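Local coordinates for protein sensory transduction histidine kinase, putative (Borrelia burgdorferi, PDB 5BWJ) that probably acts as a membrane-bound hybrid histidine kinase in two-component signalling, its periplasmic Venus flytrap sensor domain, the part modelled here, being suited to sensing small molecules, at residues 65-70 with 204-209; 37-40 with 46-49; 10-15 with 31-36; 121-126 with 134-139. All coordinates share one frame; numbering follows the deposited sequence.

Contact 1 (65-70 with 204-209); sequences IYLGLT and LDLFSY. With NO3 (nitrate ion), chain I.
Ile65 and Leu204 meet tip to tip, each sending its branched end across the gap between strand 65-69 and the loop that follows helix 197-200. Two pairs of methyls touch: CD1 of Ile65 lies 3.6 Å from CD2 of Leu204, while the shorter arm, CG2 of Ile65, stands 3.7 Å from CD1 of Leu204. With chi1 at -54°, CG1 of Ile65 is anti to the carbonyl carbon and CG2 anti to the backbone N, and this rotation turns both arms to the leucine, one methyl each. Two residues further along, Leu67 and Leu206 repeat the end-on meeting more loosely. Here CD1 of Leu206 points into the fork of Leu67, 4.0 Å from CD1 of Leu67 and equally far from its CD2. Every second strand residue serves this face; Tyr66, between them, turns the other way and packs its ring edge-to-face with Phe79. Gly68 then lets the chain turn a corner, at backbone angles where a side chain would jam against the carbonyl O of Leu67. Part of the loop's polarity is met within it. Ser208 OG bonds to Asp205 O at 2.7 Å, and Asp205 centres an inverse gamma turn that brings Leu204 and Leu206 to the same strand. A nitrate ion, probably from the crystallisation liquor, accepts a bond from Leu204 N to its O2 (3.2 Å, 160°). With four buried aliphatic residues and no hydrogen bond across, the hold between these two segments comes from shape and the hydrophobic effect, not from directional bonds.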
loop_
_atom_site.group_PDB
_atom_site.type_symbol
_atom_site.label_atom_id
_atom_site.label_comp_id
_atom_site.label_asym_id
_atom_site.label_seq_id
_atom_site.Cartn_x
_atom_site.Cartn_y
_atom_site.Cartn_z
ATOM N N ILE B 65 19.322 -5.270 12.071
ATOM C CA ILE B 65 17.868 -5.345 12.104
ATOM C C ILE B 65 17.353 -5.363 10.668
ATOM O O ILE B 65 17.648 -4.459 9.886
ATOM C CB ILE B 65 17.259 -4.161 12.877
ATOM C CG1 ILE B 65 17.885 -4.067 14.274
ATOM C CG2 ILE B 65 15.743 -4.311 12.977
ATOM C CD1 ILE B 65 17.552 -2.793 15.016
ATOM N N TYR B 66 16.587 -6.395 10.325
ATOM C CA TYR B 66 16.190 -6.633 8.939
ATOM C C TYR B 66 14.763 -6.191 8.630
ATOM O O TYR B 66 13.816 -6.573 9.320
ATOM C CB TYR B 66 16.348 -8.117 8.606
ATOM C CG TYR B 66 17.788 -8.555 8.473
ATOM C CD1 TYR B 66 18.563 -8.812 9.596
ATOM C CD2 TYR B 66 18.372 -8.711 7.225
ATOM C CE1 TYR B 66 19.881 -9.211 9.477
ATOM C CE2 TYR B 66 19.686 -9.111 7.096
ATOM C CZ TYR B 66 20.437 -9.359 8.224
ATOM O OH TYR B 66 21.747 -9.756 8.094
ATOM N N LEU B 67 14.631 -5.385 7.580
ATOM C CA LEU B 67 13.335 -4.961 7.062
ATOM C C LEU B 67 13.152 -5.499 5.646
ATOM O O LEU B 67 14.124 -5.656 4.906
ATOM C CB LEU B 67 13.217 -3.434 7.065
ATOM C CG LEU B 67 13.494 -2.713 8.388
ATOM C CD1 LEU B 67 13.215 -1.223 8.250
ATOM C CD2 LEU B 67 12.669 -3.298 9.516
ATOM N N GLY B 68 11.907 -5.779 5.276
ATOM C CA GLY B 68 11.597 -6.279 3.947
ATOM C C GLY B 68 11.505 -7.790 3.875
ATOM O O GLY B 68 11.463 -8.362 2.786
ATOM N N LEU B 69 11.481 -8.440 5.036
ATOM C CA LEU B 69 11.332 -9.889 5.101
ATOM C C LEU B 69 9.917 -10.256 5.521
ATOM O O LEU B 69 9.297 -9.557 6.323
ATOM C CB LEU B 69 12.335 -10.504 6.080
ATOM C CG LEU B 69 13.819 -10.263 5.805
ATOM C CD1 LEU B 69 14.660 -10.983 6.847
ATOM C CD2 LEU B 69 14.205 -10.711 4.400
ATOM N N THR B 70 9.414 -11.353 4.968
ATOM C CA THR B 70 8.125 -11.901 5.367
ATOM C C THR B 70 8.354 -13.267 5.994
ATOM O O THR B 70 9.396 -13.887 5.769
ATOM C CB THR B 70 7.159 -12.022 4.174
ATOM O OG1 THR B 70 7.798 -12.733 3.107
ATOM C CG2 THR B 70 6.744 -10.645 3.683
ATOM N N LEU B 204 11.254 -2.396 18.638
ATOM C CA LEU B 204 11.307 -2.129 17.204
ATOM C C LEU B 204 9.921 -1.898 16.607
ATOM O O LEU B 204 9.616 -2.387 15.518
ATOM C CB LEU B 204 12.001 -3.288 16.480
ATOM C CG LEU B 204 13.445 -3.565 16.912
ATOM C CD1 LEU B 204 13.995 -4.778 16.181
ATOM C CD2 LEU B 204 14.330 -2.352 16.670
ATOM N N ASP B 205 9.090 -1.146 17.319
ATOM C CA ASP B 205 7.767 -0.791 16.819
ATOM C C ASP B 205 7.880 0.462 15.952
ATOM O O ASP B 205 7.526 1.562 16.375
ATOM C CB ASP B 205 6.786 -0.571 17.977
ATOM C CG ASP B 205 5.334 -0.561 17.524
ATOM O OD1 ASP B 205 5.082 -0.418 16.308
ATOM O OD2 ASP B 205 4.441 -0.698 18.386
ATOM N N LEU B 206 8.389 0.283 14.737
ATOM C CA LEU B 206 8.607 1.402 13.828
ATOM C C LEU B 206 7.285 1.986 13.344
ATOM O O LEU B 206 7.191 3.179 13.064
ATOM C CB LEU B 206 9.453 0.960 12.631
ATOM C CG LEU B 206 10.822 0.363 12.963
ATOM C CD1 LEU B 206 11.513 -0.121 11.695
ATOM C CD2 LEU B 206 11.696 1.372 13.694
ATOM N N PHE B 207 6.264 1.141 13.257
ATOM C CA PHE B 207 4.959 1.565 12.761
ATOM C C PHE B 207 4.326 2.630 13.653
ATOM O O PHE B 207 3.578 3.482 13.176
ATOM C CB PHE B 207 4.020 0.363 12.644
ATOM C CG PHE B 207 2.627 0.726 12.212
ATOM C CD1 PHE B 207 2.333 0.930 10.876
ATOM C CD2 PHE B 207 1.612 0.861 13.146
ATOM C CE1 PHE B 207 1.052 1.264 10.475
ATOM C CE2 PHE B 207 0.328 1.195 12.752
ATOM C CZ PHE B 207 0.048 1.397 11.415
ATOM N N SER B 208 4.628 2.583 14.946
ATOM C CA SER B 208 4.053 3.532 15.893
ATOM C C SER B 208 4.498 4.961 15.590
ATOM O O SER B 208 3.796 5.918 15.918
ATOM C CB SER B 208 4.439 3.160 17.326
ATOM O OG SER B 208 5.833 3.306 17.533
ATOM N N TYR B 209 5.660 5.102 14.958
ATOM C CA TYR B 209 6.194 6.417 14.623
ATOM C C TYR B 209 5.498 7.012 13.401
ATOM O O TYR B 209 5.792 8.136 12.992
ATOM C CB TYR B 209 7.704 6.330 14.399
ATOM C CG TYR B 209 8.445 6.004 15.672
ATOM C CD1 TYR B 209 8.990 7.010 16.456
ATOM C CD2 TYR B 209 8.572 4.692 16.108
ATOM C CE1 TYR B 209 9.657 6.719 17.628
ATOM C CE2 TYR B 209 9.236 4.390 17.282
ATOM C CZ TYR B 209 9.776 5.407 18.038
ATOM O OH TYR B 209 10.438 5.113 19.207
HETATM N N NO3 I . 8.932 -4.898 18.975
HETATM O O1 NO3 I . 8.477 -3.757 18.674
HETATM O O2 NO3 I . 9.884 -5.002 19.803
HETATM O O3 NO3 I . 8.435 -5.936 18.450
#

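Contact 2 (37-40 with 46-49); sequences DKWA and DIMV
This is helix-on-strand packing at the end of a beta-alpha-beta crossover: helix 32-42 turns back through a short connection into strand 45-52, and between segments 37-40 and 46-49 it is Ile47 that makes the side-chain contacts. Val49 continues the packing toward Phe33 and Leu36. The two arms of Ile47 divide the work: CG2 meets Ala40 and Trp39, CD1 meets Asp37. CG2 lies 3.8 Å from CB of Ala40, whose small side chain lets the strand come close, the CA atoms of Ala40 and Asp46 being 6.0 Å apart. The same CG2 meets the edge of the Trp39 indole, near the ring plane, 4.1 Å from CZ3. A chi1 of 54° sets CG1 of Ile47 between the backbone N and the carbonyl carbon, which carries CD1 obliquely back toward the Asp37 turn, 3.4 Å from OD1 of Asp37. Trp39 is fixed from its far end, where NE1 bonds to Asn203 O, and its ring also meets Phe10 edge-to-face. Apolar Ala40 and Trp39 suit the buried side, whereas Asp37 suits the exposed border, where its carboxylate can keep to water. The contact is therefore one branched aliphatic side chain packed against the helix, apolar on its inner side and bordered by a charge, with no hydrogen bond between the two segments.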
loop_
_atom_site.group_PDB
_atom_site.type_symbol
_atom_site.label_atom_id
_atom_site.label_comp_id
_atom_site.label_asym_id
_atom_site.label_seq_id
_atom_site.Cartn_x
_atom_site.Cartn_y
_atom_site.Cartn_z
ATOM N N ASP B 37 14.954 7.707 11.633
ATOM C CA ASP B 37 15.529 8.849 12.336
ATOM C C ASP B 37 14.693 9.204 13.563
ATOM O O ASP B 37 15.233 9.592 14.597
ATOM C CB ASP B 37 15.639 10.060 11.407
ATOM C CG ASP B 37 16.756 9.918 10.385
ATOM O OD1 ASP B 37 17.753 9.225 10.675
ATOM O OD2 ASP B 37 16.639 10.505 9.289
ATOM N N LYS B 38 13.376 9.073 13.446
ATOM C CA LYS B 38 12.488 9.328 14.575
ATOM C C LYS B 38 12.684 8.276 15.660
ATOM O O LYS B 38 12.829 8.608 16.839
ATOM C CB LYS B 38 11.026 9.351 14.125
ATOM C CG LYS B 38 10.613 10.624 13.410
ATOM C CD LYS B 38 9.103 10.700 13.268
ATOM C CE LYS B 38 8.654 12.078 12.827
ATOM N NZ LYS B 38 7.181 12.237 12.962
ATOM N N TRP B 39 12.685 7.010 15.256
ATOM C CA TRP B 39 12.907 5.906 16.183
ATOM C C TRP B 39 14.245 6.061 16.895
ATOM O O TRP B 39 14.370 5.751 18.079
ATOM C CB TRP B 39 12.859 4.567 15.443
ATOM C CG TRP B 39 13.204 3.386 16.307
ATOM C CD1 TRP B 39 12.334 2.593 16.998
ATOM C CD2 TRP B 39 14.514 2.863 16.564
ATOM N NE1 TRP B 39 13.020 1.611 17.671
ATOM C CE2 TRP B 39 14.360 1.755 17.422
ATOM C CE3 TRP B 39 15.800 3.224 16.153
ATOM C CZ2 TRP B 39 15.444 1.007 17.877
ATOM C CZ3 TRP B 39 16.875 2.480 16.605
ATOM C CH2 TRP B 39 16.690 1.385 17.458
ATOM N N ALA B 40 15.240 6.549 16.162
ATOM C CA ALA B 40 16.591 6.689 16.690
ATOM C C ALA B 40 16.629 7.709 17.818
ATOM O O ALA B 40 17.299 7.505 18.832
ATOM C CB ALA B 40 17.550 7.090 15.580
ATOM N N ASP B 46 22.200 6.088 17.286
ATOM C CA ASP B 46 22.493 6.415 15.900
ATOM C C ASP B 46 22.141 5.211 15.043
ATOM O O ASP B 46 22.068 4.092 15.545
ATOM C CB ASP B 46 23.963 6.796 15.730
ATOM C CG ASP B 46 24.328 8.050 16.497
ATOM O OD1 ASP B 46 23.578 9.045 16.395
ATOM O OD2 ASP B 46 25.356 8.039 17.206
ATOM N N ILE B 47 21.918 5.441 13.753
ATOM C CA ILE B 47 21.528 4.362 12.857
ATOM C C ILE B 47 22.362 4.339 11.584
ATOM O O ILE B 47 22.846 5.371 11.112
ATOM C CB ILE B 47 20.036 4.460 12.479
ATOM C CG1 ILE B 47 19.717 5.842 11.903
ATOM C CG2 ILE B 47 19.166 4.173 13.700
ATOM C CD1 ILE B 47 18.337 5.940 11.294
ATOM N N MET B 48 22.532 3.131 11.055
ATOM C CA MET B 48 23.176 2.903 9.772
ATOM C C MET B 48 22.221 2.125 8.880
ATOM O O MET B 48 21.726 1.068 9.269
ATOM C CB MET B 48 24.491 2.137 9.953
ATOM C CG MET B 48 25.056 1.531 8.672
ATOM S SD MET B 48 25.345 2.752 7.379
ATOM C CE MET B 48 25.805 1.686 6.017
ATOM N N VAL B 49 21.962 2.652 7.688
ATOM C CA VAL B 49 21.085 1.992 6.731
ATOM C C VAL B 49 21.908 1.415 5.589
ATOM O O VAL B 49 22.759 2.100 5.018
ATOM C CB VAL B 49 20.027 2.956 6.167
ATOM C CG1 VAL B 49 19.085 2.221 5.225
ATOM C CG2 VAL B 49 19.241 3.600 7.299
#

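Contact 3 (10-15 with 31-36); sequences FKLVDQ and LIFSIL
Leu36 N donates to Ile32 O at 2.8 Å, a helical bond that sets these two residues one turn apart on helix 32-42, both directed at strand 6-13. The helix segment 32-36 runs nearly antiparallel to strand segment 10-13, at 159°, with the axes 12.0 Å apart, and large side chains bridge that distance. Leu36 lays one methyl over a face of the Phe10 ring: CD2 is 3.6 Å from the ring centroid and 15° off the ring normal, a CH-pi contact, while the two side chains slide past each other in opposite directions. Phe10 is suited to this place because its ring offers the methyl a broad, flat face. Next along the strand, Leu12 brings its CD1 up against two neighbouring helix residues at once. That methyl is 3.9 Å from CG2 of Ile32 and equally far from CE1 of Phe33. With chi1 at -170°, CG1 of Ile32 is anti to the backbone N and CG2 falls between that N and the carbonyl carbon, where it meets Leu12; it also lies over the centre of the Phe33 ring, 3.8 Å above its plane. Lys11, between the two strand residues, faces the other way, where its NZ forms salt bridges with Glu50 and Glu61. The side chain of Phe33 is about 6 Å from that of Glu29, a magnesium ligand in a structure of this protein, although no metal is bound to this chain. Strand 6-13, helix 32-42 and strand 45-52, parallel to the first and beside it, form a beta-alpha-beta crossover, with this apolar layer filling the space beneath its helix.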
loop_
_atom_site.group_PDB
_atom_site.type_symbol
_atom_site.label_atom_id
_atom_site.label_comp_id
_atom_site.label_asym_id
_atom_site.label_seq_id
_atom_site.Cartn_x
_atom_site.Cartn_y
_atom_site.Cartn_z
ATOM N N PHE B 10 20.568 -1.128 10.209
ATOM C CA PHE B 10 19.339 -1.590 9.577
ATOM C C PHE B 10 19.623 -2.043 8.150
ATOM O O PHE B 10 20.182 -1.289 7.351
ATOM C CB PHE B 10 18.279 -0.485 9.583
ATOM C CG PHE B 10 17.644 -0.258 10.927
ATOM C CD1 PHE B 10 16.428 -0.841 11.241
ATOM C CD2 PHE B 10 18.264 0.535 11.876
ATOM C CE1 PHE B 10 15.838 -0.634 12.479
ATOM C CE2 PHE B 10 17.683 0.745 13.114
ATOM C CZ PHE B 10 16.464 0.159 13.415
ATOM N N LYS B 11 19.252 -3.281 7.841
ATOM C CA LYS B 11 19.405 -3.811 6.489
ATOM C C LYS B 11 18.066 -3.829 5.763
ATOM O O LYS B 11 17.153 -4.569 6.137
ATOM C CB LYS B 11 20.006 -5.217 6.521
ATOM C CG LYS B 11 21.513 -5.232 6.723
ATOM C CD LYS B 11 22.090 -6.612 6.460
ATOM C CE LYS B 11 23.596 -6.634 6.631
ATOM N NZ LYS B 11 24.294 -5.728 5.679
ATOM N N LEU B 12 17.957 -3.003 4.727
ATOM C CA LEU B 12 16.745 -2.932 3.919
ATOM C C LEU B 12 16.837 -3.923 2.765
ATOM O O LEU B 12 17.637 -3.752 1.843
ATOM C CB LEU B 12 16.532 -1.508 3.395
ATOM C CG LEU B 12 16.552 -0.412 4.468
ATOM C CD1 LEU B 12 16.298 0.957 3.858
ATOM C CD2 LEU B 12 15.542 -0.693 5.564
ATOM N N VAL B 13 16.015 -4.966 2.827
ATOM C CA VAL B 13 16.089 -6.058 1.864
ATOM C C VAL B 13 15.192 -5.803 0.656
ATOM O O VAL B 13 14.015 -5.470 0.806
ATOM C CB VAL B 13 15.695 -7.402 2.511
ATOM C CG1 VAL B 13 15.904 -8.553 1.532
ATOM C CG2 VAL B 13 16.501 -7.638 3.779
ATOM N N ASP B 14 15.763 -5.965 -0.535
ATOM C CA ASP B 14 15.013 -5.870 -1.785
ATOM C C ASP B 14 14.350 -4.491 -1.904
ATOM O O ASP B 14 15.019 -3.468 -1.736
ATOM C CB ASP B 14 13.986 -7.007 -1.859
ATOM C CG ASP B 14 13.420 -7.207 -3.257
ATOM O OD1 ASP B 14 14.037 -6.734 -4.235
ATOM O OD2 ASP B 14 12.351 -7.842 -3.378
ATOM N N GLN B 15 13.050 -4.458 -2.192
ATOM C CA GLN B 15 12.308 -3.206 -2.280
ATOM C C GLN B 15 10.943 -3.371 -1.627
ATOM O O GLN B 15 10.392 -4.473 -1.584
ATOM C CB GLN B 15 12.154 -2.766 -3.736
ATOM C CG GLN B 15 13.475 -2.587 -4.471
ATOM C CD GLN B 15 13.288 -2.024 -5.865
ATOM O OE1 GLN B 15 12.755 -0.926 -6.038
ATOM N NE2 GLN B 15 13.719 -2.778 -6.870
ATOM N N LEU B 31 10.153 6.571 2.587
ATOM C CA LEU B 31 9.839 7.274 3.825
ATOM C C LEU B 31 10.407 6.569 5.058
ATOM O O LEU B 31 10.291 7.081 6.172
ATOM C CB LEU B 31 8.320 7.430 3.966
ATOM C CG LEU B 31 7.478 6.153 3.886
ATOM C CD1 LEU B 31 7.321 5.508 5.249
ATOM C CD2 LEU B 31 6.119 6.450 3.279
ATOM N N ILE B 32 11.012 5.400 4.864
ATOM C CA ILE B 32 11.529 4.618 5.987
ATOM C C ILE B 32 12.653 5.362 6.702
ATOM O O ILE B 32 12.825 5.229 7.913
ATOM C CB ILE B 32 12.053 3.230 5.533
ATOM C CG1 ILE B 32 12.348 2.331 6.740
ATOM C CG2 ILE B 32 13.316 3.368 4.683
ATOM C CD1 ILE B 32 11.125 1.918 7.532
ATOM N N PHE B 33 13.411 6.145 5.942
ATOM C CA PHE B 33 14.556 6.864 6.484
ATOM C C PHE B 33 14.094 7.904 7.498
ATOM O O PHE B 33 14.734 8.109 8.529
ATOM C CB PHE B 33 15.353 7.519 5.354
ATOM C CG PHE B 33 15.585 6.610 4.180
ATOM C CD1 PHE B 33 16.561 5.628 4.229
ATOM C CD2 PHE B 33 14.815 6.727 3.033
ATOM C CE1 PHE B 33 16.770 4.783 3.154
ATOM C CE2 PHE B 33 15.020 5.886 1.954
ATOM C CZ PHE B 33 16.000 4.912 2.016
ATOM N N SER B 34 12.969 8.548 7.199
ATOM C CA SER B 34 12.352 9.496 8.118
ATOM C C SER B 34 11.888 8.801 9.396
ATOM O O SER B 34 12.069 9.322 10.497
ATOM C CB SER B 34 11.169 10.194 7.444
ATOM O OG SER B 34 10.475 11.024 8.360
ATOM N N ILE B 35 11.288 7.624 9.242
ATOM C CA ILE B 35 10.804 6.852 10.380
ATOM C C ILE B 35 11.953 6.404 11.279
ATOM O O ILE B 35 11.857 6.479 12.503
ATOM C CB ILE B 35 10.018 5.604 9.925
ATOM C CG1 ILE B 35 8.819 6.010 9.067
ATOM C CG2 ILE B 35 9.540 4.796 11.135
ATOM C CD1 ILE B 35 8.136 4.844 8.384
ATOM N N LEU B 36 13.031 5.923 10.666
ATOM C CA LEU B 36 14.171 5.409 11.417
ATOM C C LEU B 36 14.877 6.508 12.205
ATOM O O LEU B 36 15.346 6.272 13.318
ATOM C CB LEU B 36 15.162 4.721 10.474
ATOM C CG LEU B 36 14.703 3.385 9.879
ATOM C CD1 LEU B 36 15.673 2.914 8.806
ATOM C CD2 LEU B 36 14.559 2.324 10.960
#

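Contact 4 (121-126 with 134-139); sequences IYEDIL and IFLADN
Helix 121-128 packs against strand 134-137 with CA atoms 7.8 Å apart at Leu126 and Ile134 and 8.3 Å apart at Glu123 and Leu136. The two belong to a beta-alpha-beta unit, in which strand 114-117 leads into the helix and strand 134-137 then lies parallel beside 114-117. The alternation of the strand sorts its residues: Ile134 and Leu136 serve the helix, whereas Phe135 goes to the opposite face and packs on Ala146 of helix 140-148. At the start of the strand, Ile134 reaches the base of Leu126 rather than its tip, CD1 of Ile134 resting 4.0 Å from CB of Leu126. The Leu126 side chain also packs on Ile114 and Val116 of strand 114-117, so both residues suit the apolar floor under the helix. One turn earlier, Glu123 has another role. Its CG is anti to the backbone N (chi1 -178°) and the chain continues extended, which carries the carboxylate outward from the helix, roughly at right angles to its axis. There OE1 accepts a bond from Asn119 N, and OE2 forms a salt bridge with Arg127, one turn further on. Held by these two partners, the carboxylate is probably restrained in its rotation, and the nearby arginine would be expected to stabilise its negative charge. Glutamate is long enough to satisfy both and still lie against the strand. Leu136 crosses it at about a right angle from the more exposed border: CD2 of Leu136 stands 3.7 Å from OE2 of Glu123 and 3.9 Å from its CD.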
loop_
_atom_site.group_PDB
_atom_site.type_symbol
_atom_site.label_atom_id
_atom_site.label_comp_id
_atom_site.label_asym_id
_atom_site.label_seq_id
_atom_site.Cartn_x
_atom_site.Cartn_y
_atom_site.Cartn_z
ATOM N N ILE B 121 7.061 -15.494 2.141
ATOM C CA ILE B 121 5.782 -16.113 2.454
ATOM C C ILE B 121 5.091 -16.515 1.157
ATOM O O ILE B 121 4.327 -17.478 1.118
ATOM C CB ILE B 121 4.868 -15.174 3.266
ATOM C CG1 ILE B 121 3.611 -15.922 3.719
ATOM C CG2 ILE B 121 4.506 -13.933 2.456
ATOM C CD1 ILE B 121 2.814 -15.191 4.779
ATOM N N TYR B 122 5.381 -15.776 0.092
ATOM C CA TYR B 122 4.761 -16.019 -1.201
ATOM C C TYR B 122 5.198 -17.360 -1.778
ATOM O O TYR B 122 4.418 -18.030 -2.454
ATOM C CB TYR B 122 5.095 -14.881 -2.167
ATOM C CG TYR B 122 4.680 -13.524 -1.644
ATOM C CD1 TYR B 122 3.344 -13.151 -1.616
ATOM C CD2 TYR B 122 5.622 -12.619 -1.169
ATOM C CE1 TYR B 122 2.954 -11.917 -1.136
ATOM C CE2 TYR B 122 5.239 -11.378 -0.685
ATOM C CZ TYR B 122 3.902 -11.035 -0.672
ATOM O OH TYR B 122 3.508 -9.805 -0.194
ATOM N N GLU B 123 6.439 -17.754 -1.509
ATOM C CA GLU B 123 6.924 -19.053 -1.957
ATOM C C GLU B 123 6.158 -20.165 -1.252
ATOM O O GLU B 123 5.724 -21.125 -1.886
ATOM C CB GLU B 123 8.425 -19.208 -1.698
ATOM C CG GLU B 123 8.990 -20.536 -2.201
ATOM C CD GLU B 123 10.438 -20.756 -1.808
ATOM O OE1 GLU B 123 11.013 -19.886 -1.121
ATOM O OE2 GLU B 123 11.002 -21.804 -2.187
ATOM N N ASP B 124 5.991 -20.026 0.060
ATOM C CA ASP B 124 5.285 -21.028 0.851
ATOM C C ASP B 124 3.857 -21.229 0.357
ATOM O O ASP B 124 3.374 -22.358 0.287
ATOM C CB ASP B 124 5.270 -20.633 2.331
ATOM C CG ASP B 124 6.627 -20.787 2.991
ATOM O OD1 ASP B 124 7.479 -21.517 2.444
ATOM O OD2 ASP B 124 6.837 -20.183 4.062
ATOM N N ILE B 125 3.188 -20.133 0.007
ATOM C CA ILE B 125 1.806 -20.197 -0.461
ATOM C C ILE B 125 1.702 -21.077 -1.705
ATOM O O ILE B 125 0.812 -21.921 -1.801
ATOM C CB ILE B 125 1.248 -18.788 -0.766
ATOM C CG1 ILE B 125 1.144 -17.975 0.526
ATOM C CG2 ILE B 125 -0.134 -18.868 -1.418
ATOM C CD1 ILE B 125 0.909 -16.495 0.310
ATOM N N LEU B 126 2.618 -20.887 -2.648
ATOM C CA LEU B 126 2.594 -21.651 -3.892
ATOM C C LEU B 126 2.908 -23.129 -3.655
ATOM O O LEU B 126 2.429 -23.994 -4.389
ATOM C CB LEU B 126 3.588 -21.064 -4.899
ATOM C CG LEU B 126 3.357 -19.610 -5.317
ATOM C CD1 LEU B 126 4.407 -19.175 -6.330
ATOM C CD2 LEU B 126 1.958 -19.405 -5.880
ATOM N N ILE B 134 7.568 -23.821 -10.294
ATOM C CA ILE B 134 7.905 -22.589 -9.589
ATOM C C ILE B 134 9.289 -22.101 -10.005
ATOM O O ILE B 134 10.292 -22.783 -9.786
ATOM C CB ILE B 134 7.876 -22.778 -8.057
ATOM C CG1 ILE B 134 6.506 -23.296 -7.610
ATOM C CG2 ILE B 134 8.199 -21.460 -7.353
ATOM C CD1 ILE B 134 6.412 -23.625 -6.129
ATOM N N PHE B 135 9.330 -20.919 -10.611
ATOM C CA PHE B 135 10.587 -20.250 -10.922
ATOM C C PHE B 135 10.988 -19.363 -9.747
ATOM O O PHE B 135 10.228 -18.486 -9.341
ATOM C CB PHE B 135 10.456 -19.421 -12.202
ATOM C CG PHE B 135 11.677 -18.608 -12.527
ATOM C CD1 PHE B 135 11.788 -17.298 -12.095
ATOM C CD2 PHE B 135 12.714 -19.155 -13.266
ATOM C CE1 PHE B 135 12.909 -16.547 -12.392
ATOM C CE2 PHE B 135 13.838 -18.408 -13.567
ATOM C CZ PHE B 135 13.935 -17.103 -13.129
ATOM N N LEU B 136 12.177 -19.597 -9.201
ATOM C CA LEU B 136 12.639 -18.855 -8.033
ATOM C C LEU B 136 13.508 -17.666 -8.428
ATOM O O LEU B 136 14.497 -17.818 -9.146
ATOM C CB LEU B 136 13.416 -19.778 -7.090
ATOM C CG LEU B 136 12.613 -20.913 -6.448
ATOM C CD1 LEU B 136 13.527 -21.799 -5.620
ATOM C CD2 LEU B 136 11.473 -20.373 -5.589
ATOM N N ALA B 137 13.119 -16.485 -7.956
ATOM C CA ALA B 137 13.893 -15.266 -8.165
ATOM C C ALA B 137 14.539 -14.832 -6.855
ATOM O O ALA B 137 14.028 -15.130 -5.775
ATOM C CB ALA B 137 13.008 -14.159 -8.717
ATOM N N ASP B 138 15.662 -14.129 -6.953
ATOM C CA ASP B 138 16.389 -13.683 -5.769
ATOM C C ASP B 138 15.815 -12.382 -5.220
ATOM O O ASP B 138 15.950 -12.092 -4.033
ATOM C CB ASP B 138 17.876 -13.497 -6.087
ATOM C CG ASP B 138 18.577 -14.804 -6.407
ATOM O OD1 ASP B 138 18.128 -15.861 -5.916
ATOM O OD2 ASP B 138 19.586 -14.773 -7.144
ATOM N N ASN B 139 15.179 -11.600 -6.088
ATOM C CA ASN B 139 14.627 -10.307 -5.692
ATOM C C ASN B 139 13.547 -9.822 -6.653
ATOM O O ASN B 139 13.343 -10.407 -7.716
ATOM C CB ASN B 139 15.742 -9.264 -5.599
ATOM C CG ASN B 139 16.539 -9.149 -6.883
ATOM O OD1 ASN B 139 16.020 -8.723 -7.914
ATOM N ND2 ASN B 139 17.812 -9.518 -6.822
#

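How the contacts relate
From the N terminus, contact 3 closes the first loop, returning helix 32-42 to strand 6-13 after the small hairpin 21-22/28-29. Contact 2 follows in series, joining the same helix to strand 45-52 across a short turn. Contact 1 spans far more: opening on strand 65-69, it closes with the loop at 204-209, and contact 4 forms and finishes within that span. Contacts 1, 2 and 3 lie on one side of the chain's centre, contact 4 on the other, consistent with the two-lobed Venus flytrap fold. A hydrogen bond between Thr70 OG1 and Ile121 N, and Asp14 packing on Asn139, link the two sides.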